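Local structure of tartrate dehydrogenase/decarboxylase (Pseudomonas putida, 3FLK) at residues S142-I147 / E160-R165; F44-C49 / A64-Q69; R111-V116 / R332-G337. The protein oxidises (+)-tartrate to oxaloglycolate with NAD, converts meso-tartrate to D-glycerate and oxidatively decarboxylates D-malate to pyruvate, using magnesium or manganese. The protein carries 1 engineered substitution. One frame throughout, in Å; residues are numbered along the deposited sequence.

From the N terminus, contact 2 comes first: the chain leaves strand 39-43, turns through 44-49, runs through helix 49-55 and returns at 64-69, closing a short loop beside strand 6-13 before either other contact opens. Contact 3 then opens at 111-116, at the end of strand 105-111, and closes only at 332-337, the end of helix 317-336. Contact 1, where 142-147 meets 160-165 in a beta hairpin, is nested inside that loop, so none cross. Contacts 1 and 3 lie on opposite sides of the chain's centre, their centres about 42 Å apart. Contact 1 belongs to a hairpin whose strand 156-164 pairs with the second subunit; contact 3 joins a loop to the end of helix 317-336.

Contact 1: residues S142-I147 / E160-R165; sequences SSLGGI and ESIFTR
Ser142 and Leu144 meet Glu160 and Ile162 at the open end of an antiparallel beta hairpin, strands 145-148 and 156-164, on the protein's surface. The backbone bond from Glu160 N to Leu144 O, 2.9 Å long and almost straight at 171°, ties the approach of the first strand to the second. Ser142 makes a second tie. Its OG, anti to the backbone N (chi1 169°), donates to Glu160 O at 2.7 Å and accepts from Leu144 N at 2.9 Å, completing an ST turn; a small hydroxyl that donates and accepts suits this place. Beside these bonds the CD1 methyl of Leu144 presses on Ile162 CG1 at 3.5 Å, tight for two carbons, and the two branched side chains cross at about a right angle. The Glu160 chain bends at chi2 (91°), which brings its CD back to 3.8 Å from Gly145 CA; the carboxylate thus lies against the backbone. Gly145 has backbone angles at which a CB would press on the carbonyl O of Leu144, and glycine has none. Past the contact, Gly146 pairs with Ile158, and Thr164 caps helix 165-181. Residues 160-164 also pair antiparallel with a strand of the second subunit, carrying the sheet across the dimer interface, consistent with the intersubunit arm of isopropylmalate dehydrogenases.

Contact 2: residues F44-C49 / A64-Q69; sequences FEWASC and AEQLKQ
Phe44 and Trp46, on an irregular stretch between strand 39-43 and helix 49-55, face Gln66 and Leu67 near the end of helix 63-67, and the closest pair of CA atoms, those of Phe44 and Leu67, is 9.9 Å apart. Side chains therefore bridge the gap. Trp46 and Leu67 reach toward each other tip to tip: Leu67 CD2 is 3.7 Å from Trp46 CH2, while Leu67 CG lies at the edge of the indole, in the ring plane. The same CD2 methyl sits over one face of the Phe44 ring, 4.1 Å from CE2, as the two side chains slide past each other in opposite directions. A leucine suits this place: CD2 touches both rings while CD1 lies near the indole at CH2 and CZ3. Within the loop, Phe44 CB lies over a face of the indole, toward its rim. The polar edge of Trp46 is met by water: one molecule accepts from Trp46 NE1 at 2.9 Å and donates to Gln66 OE1 at 2.7 Å. Gln66, extended beyond CG, can reach it, and its NE2 is bonded to Asp62, which fixes the amide's rotation; the amide plane is turned 70° from the indole. Ser48 OG donates to Glu45 O at 2.9 Å, in the carbonyl plane, closing the turn just where Ser48 N-caps helix 49-55. Tyr51 of that helix meets Trp46 edge-to-face, Pro60 also touches the indole, and Phe44 and Leu67 both rest on Ala9, so the cluster packs helix 63-67 and the loop against strand 6-13, next to outermost strand 39-43 of the large sheet.

Contact 3: residues R111-V116 / R332-G337; sequences RLFPGV and RVIADG. With SO4 (sulfate ion), chain J.
Ile334, near the end of helix 317-336, reaches into the turn formed by Phe113, Pro114, Gly115 and Val116. From CB the side chain forks. The CG2 methyl, anti to the backbone N, meets two groups at once, Pro114 O at 3.5 Å and Val116 CG2 also at 3.5 Å. The other branch runs through CG1 with CD1 anti to CA (chi2 170°), and CD1 comes to 3.8 Å from Phe113 CD2, the two side chains crossing at about a right angle. A beta-branched residue fits because its two arms serve different partners. The turn is type II, with proline second and glycine third, the classic choices. Gly115 also lets the backbones close to 4.7 Å between its CA and that of Ala335; a CB there would run into Ile334 O. Water bonds to both Gly115 O, at 2.8 Å, and Ile334 O, at 3.1 Å. Ile334 O also accepts from Gly337 N in the Schellman motif that ends the helix. At the strand end of the loop, Arg111 NH1 donates to sulfate O4 at 2.8 Å and NH2 to O1 at 3.0 Å; Trp303 and His323 hold the same ion, probably from the crystallisation liquor. Between turn and helix no direct hydrogen bond forms: apolar contact carries the join, and the water, donating to two acceptors that cannot bond to each other, bridges turn and helix.

Contact 1: residues S142-I147 / E160-R165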
loop_
_atom_site.group_PDB
_atom_site.type_symbol
_atom_site.label_atom_id
_atom_site.label_comp_id
_atom_site.label_asym_id
_atom_site.label_seq_id
_atom_site.Cartn_x
_atom_site.Cartn_y
_atom_site.Cartn_z
ATOM N N SER A 142 -11.132 -10.109 -7.171
ATOM C CA SER A 142 -11.965 -10.630 -8.235
ATOM C C SER A 142 -11.441 -11.960 -8.754
ATOM O O SER A 142 -10.236 -12.226 -8.721
ATOM C CB SER A 142 -12.016 -9.606 -9.371
ATOM O OG SER A 142 -12.603 -10.149 -10.538
ATOM N N SER A 143 -12.364 -12.793 -9.217
ATOM C CA SER A 143 -12.027 -14.015 -9.932
ATOM C C SER A 143 -12.594 -13.944 -11.354
ATOM O O SER A 143 -12.792 -14.967 -12.016
ATOM C CB SER A 143 -12.556 -15.235 -9.178
ATOM O OG SER A 143 -13.960 -15.150 -9.009
ATOM N N LEU A 144 -12.845 -12.720 -11.816
ATOM C CA LEU A 144 -13.381 -12.479 -13.152
ATOM C C LEU A 144 -12.263 -12.172 -14.132
ATOM O O LEU A 144 -11.383 -11.350 -13.855
ATOM C CB LEU A 144 -14.374 -11.313 -13.140
ATOM C CG LEU A 144 -15.416 -11.250 -12.021
ATOM C CD1 LEU A 144 -15.942 -9.841 -11.904
ATOM C CD2 LEU A 144 -16.548 -12.231 -12.246
ATOM N N GLY A 145 -12.312 -12.839 -15.280
ATOM C CA GLY A 145 -11.311 -12.678 -16.324
ATOM C C GLY A 145 -10.813 -14.031 -16.780
ATOM O O GLY A 145 -11.598 -14.974 -16.912
ATOM N N GLY A 146 -9.508 -14.126 -17.008
ATOM C CA GLY A 146 -8.895 -15.380 -17.427
ATOM C C GLY A 146 -7.645 -15.197 -18.263
ATOM O O GLY A 146 -7.057 -14.115 -18.301
ATOM N N ILE A 147 -7.253 -16.272 -18.938
ATOM C CA ILE A 147 -6.009 -16.316 -19.698
ATOM C C ILE A 147 -6.254 -16.662 -21.171
ATOM O O ILE A 147 -7.050 -17.549 -21.487
ATOM C CB ILE A 147 -4.985 -17.292 -19.039
ATOM C CG1 ILE A 147 -3.627 -17.242 -19.751
ATOM C CG2 ILE A 147 -5.552 -18.719 -18.960
ATOM C CD1 ILE A 147 -2.469 -17.734 -18.890
ATOM N N GLU A 160 -10.808 -8.487 -14.085
ATOM C CA GLU A 160 -11.817 -7.423 -13.986
ATOM C C GLU A 160 -12.022 -6.930 -12.558
ATOM O O GLU A 160 -12.003 -7.720 -11.615
ATOM C CB GLU A 160 -13.168 -7.877 -14.546
ATOM C CG GLU A 160 -13.255 -7.885 -16.056
ATOM C CD GLU A 160 -12.863 -9.221 -16.639
ATOM O OE1 GLU A 160 -13.524 -10.230 -16.312
ATOM O OE2 GLU A 160 -11.903 -9.267 -17.433
ATOM N N SER A 161 -12.215 -5.621 -12.415
ATOM C CA SER A 161 -12.614 -5.010 -11.148
ATOM C C SER A 161 -14.010 -4.416 -11.300
ATOM O O SER A 161 -14.258 -3.634 -12.221
ATOM C CB SER A 161 -11.635 -3.910 -10.737
ATOM O OG SER A 161 -10.387 -4.444 -10.338
ATOM N N ILE A 162 -14.916 -4.792 -10.400
ATOM C CA ILE A 162 -16.304 -4.332 -10.457
ATOM C C ILE A 162 -16.649 -3.455 -9.259
ATOM O O ILE A 162 -16.451 -3.852 -8.109
ATOM C CB ILE A 162 -17.311 -5.513 -10.513
ATOM C CG1 ILE A 162 -16.917 -6.540 -11.582
ATOM C CG2 ILE A 162 -18.752 -5.005 -10.713
ATOM C CD1 ILE A 162 -16.956 -6.038 -13.014
ATOM N N PHE A 163 -17.155 -2.260 -9.547
ATOM C CA PHE A 163 -17.714 -1.374 -8.533
ATOM C C PHE A 163 -19.156 -1.052 -8.920
ATOM O O PHE A 163 -19.447 -0.809 -10.096
ATOM C CB PHE A 163 -16.886 -0.090 -8.419
ATOM C CG PHE A 163 -15.477 -0.311 -7.923
ATOM C CD1 PHE A 163 -15.155 -0.094 -6.587
ATOM C CD2 PHE A 163 -14.472 -0.731 -8.793
ATOM C CE1 PHE A 163 -13.850 -0.291 -6.119
ATOM C CE2 PHE A 163 -13.168 -0.939 -8.337
ATOM C CZ PHE A 163 -12.857 -0.715 -6.998
ATOM N N THR A 164 -20.060 -1.087 -7.944
ATOM C CA THR A 164 -21.474 -0.775 -8.185
ATOM C C THR A 164 -21.883 0.436 -7.355
ATOM O O THR A 164 -21.265 0.717 -6.329
ATOM C CB THR A 164 -22.407 -1.965 -7.845
ATOM O OG1 THR A 164 -22.300 -2.291 -6.452
ATOM C CG2 THR A 164 -22.064 -3.195 -8.684
ATOM N N ARG A 165 -22.914 1.155 -7.799
ATOM C CA ARG A 165 -23.454 2.261 -7.002
ATOM C C ARG A 165 -23.935 1.764 -5.642
ATOM O O ARG A 165 -23.668 2.397 -4.623
ATOM C CB ARG A 165 -24.587 2.996 -7.724
ATOM C CG ARG A 165 -25.106 4.194 -6.933
ATOM C CD ARG A 165 -26.171 4.983 -7.674
ATOM N NE ARG A 165 -25.583 5.889 -8.652
ATOM C CZ ARG A 165 -26.122 7.042 -9.037
ATOM N NH1 ARG A 165 -27.270 7.460 -8.514
ATOM N NH2 ARG A 165 -25.501 7.787 -9.937
#

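Contact 2: residues F44-C49 / A64-Q69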
loop_
_atom_site.group_PDB
_atom_site.type_symbol
_atom_site.label_atom_id
_atom_site.label_comp_id
_atom_site.label_asym_id
_atom_site.label_seq_id
_atom_site.Cartn_x
_atom_site.Cartn_y
_atom_site.Cartn_z
ATOM N N PHE A 44 -16.116 -26.009 14.212
ATOM C CA PHE A 44 -16.142 -26.658 12.904
ATOM C C PHE A 44 -14.726 -26.856 12.379
ATOM O O PHE A 44 -13.891 -25.952 12.469
ATOM C CB PHE A 44 -16.972 -25.838 11.912
ATOM C CG PHE A 44 -18.423 -25.721 12.286
ATOM C CD1 PHE A 44 -19.335 -26.698 11.897
ATOM C CD2 PHE A 44 -18.880 -24.640 13.031
ATOM C CE1 PHE A 44 -20.678 -26.596 12.238
ATOM C CE2 PHE A 44 -20.223 -24.532 13.381
ATOM C CZ PHE A 44 -21.122 -25.513 12.982
ATOM N N GLU A 45 -14.472 -28.044 11.832
ATOM C CA GLU A 45 -13.140 -28.432 11.369
ATOM C C GLU A 45 -12.889 -28.052 9.912
ATOM O O GLU A 45 -11.749 -28.091 9.443
ATOM C CB GLU A 45 -12.919 -29.939 11.559
ATOM C CG GLU A 45 -13.158 -30.449 12.982
ATOM C CD GLU A 45 -12.192 -29.861 13.997
ATOM O OE1 GLU A 45 -10.970 -30.083 13.861
ATOM O OE2 GLU A 45 -12.659 -29.184 14.940
ATOM N N TRP A 46 -13.951 -27.689 9.197
ATOM C CA TRP A 46 -13.813 -27.284 7.799
ATOM C C TRP A 46 -13.379 -25.825 7.640
ATOM O O TRP A 46 -13.010 -25.174 8.624
ATOM C CB TRP A 46 -15.051 -27.632 6.960
ATOM C CG TRP A 46 -16.381 -27.516 7.645
ATOM C CD1 TRP A 46 -17.041 -28.496 8.327
ATOM C CD2 TRP A 46 -17.240 -26.369 7.663
ATOM N NE1 TRP A 46 -18.247 -28.027 8.788
ATOM C CE2 TRP A 46 -18.396 -26.725 8.391
ATOM C CE3 TRP A 46 -17.141 -25.073 7.139
ATOM C CZ2 TRP A 46 -19.447 -25.830 8.611
ATOM C CZ3 TRP A 46 -18.185 -24.183 7.360
ATOM C CH2 TRP A 46 -19.324 -24.568 8.091
ATOM N N ALA A 47 -13.425 -25.320 6.406
ATOM C CA ALA A 47 -12.796 -24.042 6.048
ATOM C C ALA A 47 -11.314 -24.075 6.443
ATOM O O ALA A 47 -10.779 -23.138 7.049
ATOM C CB ALA A 47 -13.532 -22.855 6.684
ATOM N N SER A 48 -10.676 -25.192 6.100
ATOM C CA SER A 48 -9.271 -25.443 6.388
ATOM C C SER A 48 -8.674 -26.262 5.253
ATOM O O SER A 48 -9.398 -26.943 4.515
ATOM C CB SER A 48 -9.119 -26.192 7.714
ATOM O OG SER A 48 -9.586 -27.530 7.608
ATOM N N CYS A 49 -7.355 -26.192 5.113
ATOM C CA CYS A 49 -6.657 -26.907 4.052
ATOM C C CYS A 49 -6.580 -28.415 4.300
ATOM O O CYS A 49 -6.468 -29.191 3.352
ATOM C CB CYS A 49 -5.278 -26.294 3.808
ATOM S SG CYS A 49 -5.376 -24.631 3.079
ATOM N N ALA A 64 -23.548 -22.941 4.191
ATOM C CA ALA A 64 -24.388 -21.768 4.439
ATOM C C ALA A 64 -25.626 -22.130 5.244
ATOM O O ALA A 64 -26.046 -21.375 6.120
ATOM C CB ALA A 64 -24.779 -21.092 3.125
ATOM N N GLU A 65 -26.196 -23.291 4.934
ATOM C CA GLU A 65 -27.323 -23.853 5.673
ATOM C C GLU A 65 -26.942 -24.064 7.141
ATOM O O GLU A 65 -27.726 -23.759 8.043
ATOM C CB GLU A 65 -27.751 -25.173 5.019
ATOM C CG GLU A 65 -28.871 -25.934 5.717
ATOM C CD GLU A 65 -28.973 -27.374 5.232
ATOM O OE1 GLU A 65 -29.464 -27.596 4.099
ATOM O OE2 GLU A 65 -28.560 -28.285 5.985
ATOM N N GLN A 66 -25.730 -24.564 7.370
ATOM C CA GLN A 66 -25.247 -24.846 8.721
ATOM C C GLN A 66 -24.964 -23.579 9.528
ATOM O O GLN A 66 -25.347 -23.487 10.695
ATOM C CB GLN A 66 -23.998 -25.730 8.677
ATOM C CG GLN A 66 -24.236 -27.129 8.120
ATOM C CD GLN A 66 -23.024 -28.031 8.252
ATOM O OE1 GLN A 66 -22.474 -28.199 9.342
ATOM N NE2 GLN A 66 -22.605 -28.625 7.141
ATOM N N LEU A 67 -24.308 -22.605 8.904
ATOM C CA LEU A 67 -23.878 -21.398 9.613
ATOM C C LEU A 67 -24.989 -20.374 9.851
ATOM O O LEU A 67 -24.871 -19.534 10.746
ATOM C CB LEU A 67 -22.680 -20.746 8.915
ATOM C CG LEU A 67 -21.372 -21.542 8.872
ATOM C CD1 LEU A 67 -20.294 -20.699 8.237
ATOM C CD2 LEU A 67 -20.933 -22.014 10.258
ATOM N N LYS A 68 -26.062 -20.448 9.064
ATOM C CA LYS A 68 -27.218 -19.563 9.256
ATOM C C LYS A 68 -27.974 -19.846 10.558
ATOM O O LYS A 68 -28.766 -19.019 11.016
ATOM C CB LYS A 68 -28.166 -19.618 8.054
ATOM C CG LYS A 68 -27.816 -18.620 6.955
ATOM C CD LYS A 68 -29.008 -18.333 6.044
ATOM C CE LYS A 68 -29.089 -19.304 4.874
ATOM N NZ LYS A 68 -28.055 -19.022 3.837
ATOM N N GLN A 69 -27.711 -21.008 11.153
ATOM C CA GLN A 69 -28.298 -21.386 12.440
ATOM C C GLN A 69 -27.563 -20.731 13.615
ATOM O O GLN A 69 -27.958 -20.895 14.775
ATOM C CB GLN A 69 -28.301 -22.913 12.612
ATOM C CG GLN A 69 -28.754 -23.716 11.383
ATOM C CD GLN A 69 -30.053 -23.209 10.774
ATOM O OE1 GLN A 69 -30.092 -22.835 9.598
ATOM N NE2 GLN A 69 -31.118 -23.184 11.571
HETATM O O HOH W 1 -20.330 -29.770 9.900
#

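Contact 3: residues R111-V116 / R332-G337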
loop_
_atom_site.group_PDB
_atom_site.type_symbol
_atom_site.label_atom_id
_atom_site.label_comp_id
_atom_site.label_asym_id
_atom_site.label_seq_id
_atom_site.Cartn_x
_atom_site.Cartn_y
_atom_site.Cartn_z
ATOM N N ARG A 111 -4.741 1.167 16.774
ATOM C CA ARG A 111 -4.485 1.866 18.032
ATOM C C ARG A 111 -3.110 1.550 18.611
ATOM O O ARG A 111 -2.699 0.390 18.661
ATOM C CB ARG A 111 -5.568 1.507 19.053
ATOM C CG ARG A 111 -5.588 2.365 20.320
ATOM C CD ARG A 111 -6.868 2.118 21.105
ATOM N NE ARG A 111 -8.042 2.217 20.237
ATOM C CZ ARG A 111 -9.171 1.534 20.401
ATOM N NH1 ARG A 111 -9.306 0.683 21.408
ATOM N NH2 ARG A 111 -10.167 1.698 19.542
ATOM N N LEU A 112 -2.409 2.594 19.045
ATOM C CA LEU A 112 -1.174 2.432 19.807
ATOM C C LEU A 112 -1.494 2.456 21.300
ATOM O O LEU A 112 -1.997 3.456 21.821
ATOM C CB LEU A 112 -0.162 3.526 19.446
ATOM C CG LEU A 112 1.135 3.675 20.255
ATOM C CD1 LEU A 112 2.088 2.496 20.051
ATOM C CD2 LEU A 112 1.821 4.980 19.890
ATOM N N PHE A 113 -1.216 1.341 21.972
ATOM C CA PHE A 113 -1.443 1.216 23.411
ATOM C C PHE A 113 -0.212 1.659 24.206
ATOM O O PHE A 113 0.913 1.547 23.712
ATOM C CB PHE A 113 -1.800 -0.230 23.776
ATOM C CG PHE A 113 -3.130 -0.687 23.246
ATOM C CD1 PHE A 113 -4.304 -0.410 23.941
ATOM C CD2 PHE A 113 -3.211 -1.410 22.061
ATOM C CE1 PHE A 113 -5.542 -0.838 23.456
ATOM C CE2 PHE A 113 -4.443 -1.842 21.568
ATOM C CZ PHE A 113 -5.609 -1.556 22.269
ATOM N N PRO A 114 -0.418 2.184 25.431
ATOM C CA PRO A 114 0.708 2.456 26.330
ATOM C C PRO A 114 1.504 1.189 26.632
ATOM O O PRO A 114 0.916 0.135 26.886
ATOM C CB PRO A 114 0.027 2.972 27.603
ATOM C CG PRO A 114 -1.287 3.491 27.146
ATOM C CD PRO A 114 -1.705 2.587 26.030
ATOM N N GLY A 115 2.831 1.297 26.584
ATOM C CA GLY A 115 3.715 0.165 26.862
ATOM C C GLY A 115 4.171 -0.607 25.637
ATOM O O GLY A 115 4.964 -1.543 25.751
ATOM N N VAL A 116 3.664 -0.226 24.466
ATOM C CA VAL A 116 4.086 -0.831 23.200
ATOM C C VAL A 116 5.286 -0.060 22.649
ATOM O O VAL A 116 5.269 1.172 22.626
ATOM C CB VAL A 116 2.947 -0.822 22.137
ATOM C CG1 VAL A 116 3.354 -1.601 20.889
ATOM C CG2 VAL A 116 1.666 -1.399 22.702
ATOM N N ARG A 332 -4.159 -3.561 30.138
ATOM C CA ARG A 332 -3.373 -3.817 31.352
ATOM C C ARG A 332 -2.229 -4.800 31.114
ATOM O O ARG A 332 -1.103 -4.578 31.561
ATOM C CB ARG A 332 -4.280 -4.307 32.486
ATOM C CG ARG A 332 -5.155 -3.212 33.086
ATOM C CD ARG A 332 -6.200 -3.785 34.025
ATOM N NE ARG A 332 -6.968 -2.735 34.693
ATOM C CZ ARG A 332 -6.779 -2.346 35.952
ATOM N NH1 ARG A 332 -5.847 -2.922 36.704
ATOM N NH2 ARG A 332 -7.530 -1.381 36.464
ATOM N N VAL A 333 -2.529 -5.878 30.396
ATOM C CA VAL A 333 -1.552 -6.913 30.066
ATOM C C VAL A 333 -0.408 -6.357 29.202
ATOM O O VAL A 333 0.766 -6.670 29.435
ATOM C CB VAL A 333 -2.261 -8.132 29.417
ATOM C CG1 VAL A 333 -1.344 -8.900 28.491
ATOM C CG2 VAL A 333 -2.836 -9.045 30.499
ATOM N N ILE A 334 -0.756 -5.514 28.229
ATOM C CA ILE A 334 0.235 -4.826 27.394
ATOM C C ILE A 334 1.118 -3.892 28.237
ATOM O O ILE A 334 2.345 -3.896 28.098
ATOM C CB ILE A 334 -0.435 -4.048 26.226
ATOM C CG1 ILE A 334 -0.999 -5.027 25.187
ATOM C CG2 ILE A 334 0.553 -3.087 25.575
ATOM C CD1 ILE A 334 -1.894 -4.382 24.123
ATOM N N ALA A 335 0.491 -3.108 29.113
ATOM C CA ALA A 335 1.223 -2.224 30.026
ATOM C C ALA A 335 2.183 -3.003 30.932
ATOM O O ALA A 335 3.294 -2.544 31.204
ATOM C CB ALA A 335 0.255 -1.388 30.858
ATOM N N ASP A 336 1.751 -4.184 31.375
ATOM C CA ASP A 336 2.554 -5.062 32.241
ATOM C C ASP A 336 3.738 -5.719 31.530
ATOM O O ASP A 336 4.696 -6.143 32.178
ATOM C CB ASP A 336 1.679 -6.168 32.844
ATOM C CG ASP A 336 0.802 -5.676 33.977
ATOM O OD1 ASP A 336 1.075 -4.589 34.538
ATOM O OD2 ASP A 336 -0.168 -6.390 34.315
ATOM N N GLY A 337 3.660 -5.810 30.205
ATOM C CA GLY A 337 4.658 -6.527 29.414
ATOM C C GLY A 337 4.393 -8.023 29.362
ATOM O O GLY A 337 5.269 -8.804 28.980
HETATM S S SO4 J . -12.858 -0.784 20.476
HETATM O O1 SO4 J . -12.322 -0.384 19.177
HETATM O O2 SO4 J . -14.196 -0.225 20.644
HETATM O O3 SO4 J . -12.933 -2.239 20.558
HETATM O O4 SO4 J . -11.987 -0.272 21.532
HETATM O O HOH W 2 4.284 -4.240 25.667
#